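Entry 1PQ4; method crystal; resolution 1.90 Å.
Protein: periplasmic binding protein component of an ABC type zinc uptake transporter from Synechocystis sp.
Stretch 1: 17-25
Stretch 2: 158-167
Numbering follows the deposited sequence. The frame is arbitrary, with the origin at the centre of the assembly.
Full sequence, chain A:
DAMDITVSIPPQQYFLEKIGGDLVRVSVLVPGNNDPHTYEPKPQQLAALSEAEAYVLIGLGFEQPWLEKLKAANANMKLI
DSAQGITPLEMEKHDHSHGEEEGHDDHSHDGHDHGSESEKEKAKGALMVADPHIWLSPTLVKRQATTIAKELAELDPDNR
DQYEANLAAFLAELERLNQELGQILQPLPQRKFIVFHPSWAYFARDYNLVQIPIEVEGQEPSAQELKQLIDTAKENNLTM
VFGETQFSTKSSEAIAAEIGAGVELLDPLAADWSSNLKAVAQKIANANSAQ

Stretch 1 (17-25) EKIGGDLVR
Stretch 2 (158-167) DNRDQYEANL

The end of one helix and the turn that follows it pack against the first turns of another helix, in a small contact, part polar and part apolar, fastened by one direct hydrogen bond from a side-chain amide to a backbone carbonyl. The two stretches lie in one chain, and together they bury 401 Å².

In stretch 1, residues 17-20 are helical. Gly21 N bonds Glu17 O at 2.8 Å, and Gly21 then leaves helical geometry with phi/psi 56/-137, a positive phi that favours glycine. Asp22 and Leu23 form a 3-10 segment (-69/-9 and -77/-11), with Leu23 N on Gly20 O at 3.0 Å, before Val24 and Arg25 extend as strand (-131/158 and -131/116). In stretch 2, Asn159 (-112/17) sits at the N-cap position without a side-chain capping bond, and residues 160-167 are helical; Tyr163 N to Asn159 O measures 3.0 Å and Asn166 N to Gln162 O 2.8 Å. The register runs in opposite senses: Ile19 CA lies 5.1 Å from Asn166 CA, whereas Leu23 CA lies 8.2 Å from Asn159 CA.

The close end is polar. Asn166, with chi1 m (-66°) and chi2 -15°, points its CA-to-CB bond toward stretch 1, and its ND2 donates to Ile19 O at 2.8 Å with an N-H...O angle of 161°. The amide is oriented by its other end as well, since Gln162 NE2 donates to Asn166 OD1 at 2.9 Å; Gln162 reaches it with chi1 t, chi2 p and chi3 61°. Two waters extend the link. One donates to Lys18 O (2.7 Å) and Asn166 O (2.8 Å); the other donates to Gly20 O (3.0 Å) and accepts from Asn166 ND2 (3.0 Å).

Tyr163 (chi1 -67°, chi2 119°) carries the contact inward. Ile19 O, 3.7 Å from Tyr163 CD2, and Gly20 CA, 4.1 Å from Tyr163 CE2, lie at the ring edge. A CB on Gly20 would clash with Val24 CG2, at 2.6 Å. Ile19 (m, t) directs its CA-to-CB bond away, yet its CG2 comes within 4.5 Å of Tyr163 CD2.

At the wider end, Leu23 bridges the gap. Its CA-to-CB bond points toward stretch 2, and chi1 m with chi2 t brings CD1 to 3.7 Å from Asn159 CB, 4.0 Å from Gln162 CG and 4.0 Å from Tyr163 CE2. These are carbon-carbon van der Waals contacts, so the aliphatic portions of Asn159 and Gln162 serve here as apolar surface.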

# COMPACT_ATOMS: atom_id res chain seq x y z
N GLU A 17 -0.20 8.16 12.64
CA GLU A 17 -0.49 7.96 14.08
C GLU A 17 0.80 7.58 14.82
O GLU A 17 1.04 8.04 15.91
CB GLU A 17 -1.53 6.84 14.27
CG GLU A 17 -1.99 6.60 15.72
CD GLU A 17 -2.52 7.84 16.42
OE1 GLU A 17 -3.06 8.76 15.75
OE2 GLU A 17 -2.40 7.90 17.68
N LYS A 18 1.61 6.72 14.22
CA LYS A 18 2.86 6.28 14.86
C LYS A 18 3.86 7.44 15.01
O LYS A 18 4.56 7.57 16.01
CB LYS A 18 3.52 5.19 13.99
CG LYS A 18 2.82 3.83 14.10
CD LYS A 18 3.20 3.20 15.48
CE LYS A 18 2.33 1.96 15.82
NZ LYS A 18 2.96 1.19 16.95
N ILE A 19 3.89 8.29 14.00
CA ILE A 19 4.87 9.39 14.01
C ILE A 19 4.38 10.59 14.80
O ILE A 19 5.14 11.21 15.56
CB ILE A 19 5.14 9.80 12.55
CG1 ILE A 19 5.92 8.69 11.86
CG2 ILE A 19 5.89 11.19 12.49
CD1 ILE A 19 5.98 8.82 10.34
N GLY A 20 3.10 10.89 14.67
CA GLY A 20 2.55 12.08 15.33
C GLY A 20 1.79 11.89 16.62
O GLY A 20 1.76 12.80 17.45
N GLY A 21 1.15 10.73 16.78
CA GLY A 21 0.37 10.49 17.99
C GLY A 21 -0.66 11.60 18.18
O GLY A 21 -1.30 11.99 17.22
N ASP A 22 -0.81 12.09 19.41
CA ASP A 22 -1.80 13.13 19.72
C ASP A 22 -1.51 14.49 19.13
O ASP A 22 -2.35 15.39 19.22
CB ASP A 22 -1.94 13.30 21.24
CG ASP A 22 -2.56 12.11 21.89
OD1 ASP A 22 -3.26 11.35 21.18
OD2 ASP A 22 -2.35 11.96 23.12
N LEU A 23 -0.33 14.69 18.56
CA LEU A 23 -0.00 15.98 17.96
C LEU A 23 -0.65 16.20 16.59
O LEU A 23 -0.56 17.29 16.05
CB LEU A 23 1.51 16.11 17.78
CG LEU A 23 2.19 15.96 19.15
CD1 LEU A 23 3.70 15.88 18.98
CD2 LEU A 23 1.82 17.19 20.01
N VAL A 24 -1.24 15.15 16.01
CA VAL A 24 -1.88 15.28 14.71
C VAL A 24 -3.29 14.66 14.77
O VAL A 24 -3.60 13.85 15.63
CB VAL A 24 -1.06 14.54 13.56
CG1 VAL A 24 0.40 15.15 13.43
CG2 VAL A 24 -0.95 13.05 13.84
N ARG A 25 -4.15 15.09 13.86
CA ARG A 25 -5.51 14.58 13.78
C ARG A 25 -5.60 14.25 12.30
O ARG A 25 -5.47 15.13 11.44
CB ARG A 25 -6.49 15.66 14.16
CG ARG A 25 -7.94 15.30 13.94
CD ARG A 25 -8.76 16.49 14.43
NE ARG A 25 -8.39 16.79 15.80
CZ ARG A 25 -7.95 17.97 16.23
NH1 ARG A 25 -7.80 19.01 15.40
NH2 ARG A 25 -7.66 18.10 17.51
N ASP A 158 8.00 23.30 17.68
CA ASP A 158 7.91 23.13 19.12
C ASP A 158 7.90 21.68 19.59
O ASP A 158 8.26 21.41 20.75
CB ASP A 158 6.67 23.81 19.68
CG ASP A 158 6.70 25.31 19.50
OD1 ASP A 158 7.82 25.88 19.56
OD2 ASP A 158 5.61 25.91 19.31
N ASN A 159 7.47 20.76 18.72
CA ASN A 159 7.39 19.34 19.12
C ASN A 159 8.39 18.45 18.39
O ASN A 159 8.28 17.22 18.38
CB ASN A 159 5.97 18.83 18.89
CG ASN A 159 4.98 19.50 19.79
OD1 ASN A 159 5.06 19.38 21.01
ND2 ASN A 159 4.03 20.21 19.19
N ARG A 160 9.40 19.09 17.81
CA ARG A 160 10.41 18.39 17.08
C ARG A 160 10.96 17.20 17.86
O ARG A 160 11.09 16.12 17.30
CB ARG A 160 11.57 19.32 16.73
CG ARG A 160 12.75 18.61 16.07
CD ARG A 160 13.90 19.60 15.71
NE ARG A 160 14.03 19.74 14.26
CZ ARG A 160 13.32 20.58 13.51
NH1 ARG A 160 12.42 21.39 14.05
NH2 ARG A 160 13.51 20.59 12.19
N ASP A 161 11.27 17.38 19.14
CA ASP A 161 11.85 16.27 19.88
C ASP A 161 10.92 15.06 19.94
O ASP A 161 11.38 13.90 19.91
CB ASP A 161 12.22 16.69 21.30
CG ASP A 161 13.48 17.59 21.35
OD1 ASP A 161 14.30 17.55 20.42
OD2 ASP A 161 13.65 18.31 22.35
N GLN A 162 9.61 15.32 20.05
CA GLN A 162 8.65 14.22 20.14
C GLN A 162 8.52 13.52 18.78
O GLN A 162 8.47 12.30 18.73
CB GLN A 162 7.28 14.73 20.63
CG GLN A 162 6.32 13.61 20.99
CD GLN A 162 6.83 12.80 22.20
OE1 GLN A 162 7.00 13.36 23.30
NE2 GLN A 162 7.08 11.49 22.01
N TYR A 163 8.48 14.27 17.69
CA TYR A 163 8.40 13.60 16.38
C TYR A 163 9.61 12.71 16.14
O TYR A 163 9.50 11.65 15.51
CB TYR A 163 8.33 14.61 15.23
CG TYR A 163 7.05 15.42 15.19
CD1 TYR A 163 7.10 16.82 15.31
CD2 TYR A 163 5.80 14.80 15.10
CE1 TYR A 163 5.94 17.58 15.36
CE2 TYR A 163 4.64 15.55 15.15
CZ TYR A 163 4.71 16.95 15.28
OH TYR A 163 3.57 17.72 15.31
N GLU A 164 10.79 13.18 16.57
CA GLU A 164 12.02 12.39 16.40
C GLU A 164 12.01 11.14 17.23
O GLU A 164 12.43 10.08 16.78
CB GLU A 164 13.27 13.19 16.85
CG GLU A 164 13.27 14.57 16.36
CD GLU A 164 14.38 14.81 15.42
OE1 GLU A 164 14.25 14.38 14.25
OE2 GLU A 164 15.39 15.40 15.87
N ALA A 165 11.59 11.26 18.48
CA ALA A 165 11.54 10.07 19.33
C ALA A 165 10.47 9.11 18.75
O ALA A 165 10.67 7.86 18.70
CB ALA A 165 11.17 10.46 20.78
N ASN A 166 9.32 9.67 18.36
CA ASN A 166 8.26 8.78 17.80
C ASN A 166 8.78 8.12 16.52
O ASN A 166 8.49 6.97 16.26
CB ASN A 166 6.96 9.52 17.43
CG ASN A 166 6.24 10.09 18.63
OD1 ASN A 166 6.50 9.73 19.78
ND2 ASN A 166 5.30 10.96 18.35
N LEU A 167 9.57 8.84 15.72
CA LEU A 167 10.10 8.26 14.47
C LEU A 167 11.01 7.12 14.81
O LEU A 167 10.95 6.03 14.21
CB LEU A 167 10.93 9.30 13.70
CG LEU A 167 11.28 9.31 12.19
CD1 LEU A 167 12.76 9.57 12.02
CD2 LEU A 167 10.84 8.10 11.43
O HOH W 1 6.17 5.67 17.11
O HOH W 2 3.21 12.19 20.05